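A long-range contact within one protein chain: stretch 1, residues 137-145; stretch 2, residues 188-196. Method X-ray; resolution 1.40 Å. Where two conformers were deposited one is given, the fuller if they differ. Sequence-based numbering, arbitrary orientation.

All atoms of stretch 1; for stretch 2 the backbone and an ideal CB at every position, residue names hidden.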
# COMPACT_ATOMS: atom_id res chain seq x y z
N ARG A 137 -6.84 3.61 9.68
CA ARG A 137 -5.91 2.50 9.88
C ARG A 137 -5.15 2.20 8.58
O ARG A 137 -4.30 3.00 8.20
CB ARG A 137 -6.61 1.33 10.56
CG ARG A 137 -7.03 1.71 11.99
CD ARG A 137 -7.37 0.49 12.80
NE ARG A 137 -7.72 0.75 14.19
CZ ARG A 137 -8.97 0.98 14.57
NH1 ARG A 137 -9.91 1.00 13.62
NH2 ARG A 137 -9.28 1.15 15.85
N ASP A 138 -5.46 1.12 7.86
CA ASP A 138 -4.72 0.86 6.62
C ASP A 138 -4.85 2.04 5.66
O ASP A 138 -5.92 2.64 5.54
CB ASP A 138 -5.28 -0.36 5.89
CG ASP A 138 -4.85 -1.67 6.51
OD1 ASP A 138 -4.16 -1.69 7.57
OD2 ASP A 138 -5.27 -2.69 5.93
N ILE A 139 -3.74 2.37 4.99
CA ILE A 139 -3.72 3.46 4.03
C ILE A 139 -3.08 2.99 2.72
O ILE A 139 -2.30 2.03 2.68
CB ILE A 139 -2.98 4.73 4.53
CG1 ILE A 139 -1.53 4.37 4.90
CG2 ILE A 139 -3.74 5.42 5.68
CD1 ILE A 139 -0.61 5.57 4.94
N GLY A 140 -3.43 3.71 1.64
CA GLY A 140 -2.72 3.65 0.38
C GLY A 140 -2.72 5.04 -0.24
O GLY A 140 -3.34 5.96 0.30
N VAL A 141 -2.01 5.21 -1.36
CA VAL A 141 -1.97 6.50 -2.04
C VAL A 141 -2.28 6.35 -3.54
O VAL A 141 -2.07 5.29 -4.15
CB VAL A 141 -0.65 7.27 -1.82
CG1 VAL A 141 -0.48 7.65 -0.34
CG2 VAL A 141 0.54 6.45 -2.34
N PHE A 142 -2.74 7.45 -4.14
CA PHE A 142 -2.94 7.50 -5.58
C PHE A 142 -2.69 8.93 -6.07
O PHE A 142 -3.15 9.90 -5.45
CB PHE A 142 -4.34 7.00 -5.97
CG PHE A 142 -4.67 7.18 -7.44
CD1 PHE A 142 -4.08 6.37 -8.41
CD2 PHE A 142 -5.54 8.18 -7.86
CE1 PHE A 142 -4.36 6.56 -9.74
CE2 PHE A 142 -5.81 8.36 -9.19
CZ PHE A 142 -5.22 7.55 -10.13
N GLN A 143 -1.95 9.06 -7.17
CA GLN A 143 -1.68 10.34 -7.80
C GLN A 143 -2.26 10.31 -9.22
O GLN A 143 -1.87 9.47 -10.04
CB GLN A 143 -0.18 10.61 -7.83
CG GLN A 143 0.18 11.94 -8.40
CD GLN A 143 1.64 12.24 -8.22
OE1 GLN A 143 2.51 11.52 -8.73
NE2 GLN A 143 1.93 13.29 -7.45
N ASP A 144 -3.22 11.21 -9.48
CA ASP A 144 -3.95 11.24 -10.74
C ASP A 144 -3.17 12.03 -11.82
O ASP A 144 -2.14 12.68 -11.53
CB ASP A 144 -5.35 11.81 -10.51
CG ASP A 144 -6.41 11.23 -11.46
OD1 ASP A 144 -6.06 10.66 -12.52
OD2 ASP A 144 -7.61 11.40 -11.15
N GLU A 145 -3.68 11.97 -13.06
CA GLU A 145 -2.97 12.53 -14.21
C GLU A 145 -2.88 14.05 -14.12
O GLU A 145 -1.94 14.65 -14.67
CB GLU A 145 -3.65 12.11 -15.52
CG GLU A 145 -2.75 12.26 -16.76
CD GLU A 145 -3.20 11.39 -17.93
OE1 GLU A 145 -4.33 10.87 -17.87
OE2 GLU A 145 -2.41 11.23 -18.89
N UNK A 188 -13.10 -2.14 2.61
CA UNK A 188 -12.07 -3.16 2.56
C UNK A 188 -10.77 -2.50 2.99
O UNK A 188 -10.58 -1.30 2.78
CB UNK A 188 -11.95 -3.78 1.17
N UNK A 189 -9.95 -3.37 3.55
CA UNK A 189 -8.73 -2.70 3.99
C UNK A 189 -7.61 -2.81 2.96
O UNK A 189 -7.84 -3.22 1.83
CB UNK A 189 -8.26 -3.28 5.32
N UNK A 190 -6.27 -2.52 3.31
CA UNK A 190 -5.12 -2.56 2.40
C UNK A 190 -5.49 -2.04 1.00
O UNK A 190 -5.34 -2.75 0.02
CB UNK A 190 -4.58 -3.99 2.30
N UNK A 191 -5.96 -0.80 0.93
CA UNK A 191 -6.41 -0.26 -0.36
C UNK A 191 -5.26 0.06 -1.31
O UNK A 191 -4.17 0.49 -0.90
CB UNK A 191 -7.24 1.00 -0.13
N UNK A 192 -5.56 -0.10 -2.61
CA UNK A 192 -4.68 0.33 -3.69
C UNK A 192 -5.54 0.68 -4.91
O UNK A 192 -6.56 0.01 -5.15
CB UNK A 192 -3.66 -0.75 -4.03
N UNK A 193 -5.16 1.73 -5.65
CA UNK A 193 -5.92 2.20 -6.81
C UNK A 193 -4.98 2.43 -7.99
O UNK A 193 -3.92 3.03 -7.84
CB UNK A 193 -6.68 3.48 -6.48
N UNK A 194 -5.42 2.01 -9.17
CA UNK A 194 -4.76 2.33 -10.43
C UNK A 194 -5.82 2.90 -11.37
O UNK A 194 -7.03 2.85 -11.10
CB UNK A 194 -4.08 1.10 -11.04
N UNK A 195 -5.35 3.46 -12.47
CA UNK A 195 -6.21 4.02 -13.51
C UNK A 195 -5.77 3.52 -14.88
O UNK A 195 -4.57 3.48 -15.18
CB UNK A 195 -6.19 5.55 -13.47
N UNK A 196 -6.74 3.13 -15.70
CA UNK A 196 -6.45 2.70 -17.06
C UNK A 196 -7.55 3.21 -17.99
O UNK A 196 -8.73 2.88 -17.79
CB UNK A 196 -6.33 1.18 -17.14

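Position 188 has an ideal CB with no atom of stretch 1 within 5.5 Å, so the visible atoms set no preference. The residue is L188, whose side chain stays 8.3 Å or more from stretch 1.

At position 189 the CA-to-CB bond points toward stretch 1, and the ideal CB lies 3.1 Å from D138 OD2. A carboxylate this close favours a small polar or a basic side chain; an acidic one would need help from solvent. The deposited residue is acidic, E189, and its OE1 lies 3.2 Å from D138 OD2, two acceptors of like charge with no hydrogen bond between them. Water 1 offsets this in part: it accepts from D138 N at 3.0 Å and donates to E189 OE1 at 2.9 Å.

Position 190 has phi/psi of 38/59, a left-handed conformation that glycine, asparagine, aspartate or serine could take. Its CB leads away overall, while its backbone N donates to D138 OD2 (2.8 Å, N-H...acceptor angle 148°), a bond available to any residue but proline. S190 fills it, with OG bonded elsewhere in the structure.

At position 191, phi of -73° admits proline, CB points sideways, and its N has no acceptor in stretch 1 to satisfy. Compact apolar residues would also suit. P191 packs its ring against the neighbouring strand, CD 4.0 Å from D138 CB and CG 4.0 Å from I139 C. Its carbonyl needs the bare CA of G140: P191 O is 3.7 Å from G140 CA but would be 2.3 Å from an ideal CB there. Water 3 lies within donating distance of both I139 O (2.8 Å) and P191 O (3.0 Å).

Position 192 points sideways with open space before it, and its extended backbone suits beta-branched residues; it is T192.

Position 193 points toward stretch 1, its ideal CB 4.3 Å from F142 CB. Valine, leucine, isoleucine or methionine could cover the ring. I193, with chi1 m, sets CG2 4.1 Å from the ring centroid, 17° off the normal, a CH-pi contact over one face. Water 4 joins the strands, donating to V141 O (2.9 Å) and accepting from I193 N (3.2 Å).

Position 194 points away, leaving stretch 1 little say; it is I194.

Position 195 points toward stretch 1, its ideal CB 4.0 Å from F142 CZ and 5.2 Å from D144 OD1. A long basic chain suits both ring and carboxylate. K195, all t, extends until NZ meets D144 OD1 at 2.9 Å in a salt bridge.

Position 196 is out of reach and unconstrained; it is K196.

Stretch 2, residues 188-196: LESPTIIKK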
# COMPACT_ATOMS: atom_id res chain seq x y z
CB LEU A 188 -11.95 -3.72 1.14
CG LEU A 188 -13.18 -4.44 0.59
CD1 LEU A 188 -12.82 -5.24 -0.65
CD2 LEU A 188 -13.80 -5.34 1.65
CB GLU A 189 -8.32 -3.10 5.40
CG GLU A 189 -7.96 -4.55 5.59
CD GLU A 189 -7.68 -4.90 7.04
OE1 GLU A 189 -7.41 -3.99 7.86
OE2 GLU A 189 -7.70 -6.09 7.37
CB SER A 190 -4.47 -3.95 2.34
OG SER A 190 -5.30 -4.92 1.73
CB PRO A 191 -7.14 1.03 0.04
CG PRO A 191 -6.46 1.45 1.32
CD PRO A 191 -6.22 0.14 2.04
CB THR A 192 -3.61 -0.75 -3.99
OG1 THR A 192 -2.77 -0.32 -5.07
CG2 THR A 192 -4.24 -2.10 -4.30
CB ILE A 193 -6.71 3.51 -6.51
CG1 ILE A 193 -7.83 3.25 -5.49
CG2 ILE A 193 -7.30 4.16 -7.80
CD1 ILE A 193 -8.60 4.48 -5.03
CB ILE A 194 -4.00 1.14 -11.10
CG1 ILE A 194 -4.95 -0.02 -11.47
CG2 ILE A 194 -2.84 0.65 -10.24
CD1 ILE A 194 -5.60 0.08 -12.81
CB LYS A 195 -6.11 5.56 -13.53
CG LYS A 195 -7.28 6.32 -14.21
CD LYS A 195 -6.93 7.79 -14.34
CE LYS A 195 -8.09 8.61 -14.83
NZ LYS A 195 -7.86 10.08 -14.77
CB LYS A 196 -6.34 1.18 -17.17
CG LYS A 196 -5.97 0.70 -18.56
CD LYS A 196 -6.21 -0.80 -18.68
CE LYS A 196 -6.10 -1.29 -20.10
NZ LYS A 196 -4.81 -0.89 -20.71
O HOH W 1 -7.39 -1.09 8.25
O HOH W 2 -4.56 -3.57 9.74
O HOH W 3 -2.75 -0.45 1.58
O HOH W 4 -2.13 2.52 -4.96
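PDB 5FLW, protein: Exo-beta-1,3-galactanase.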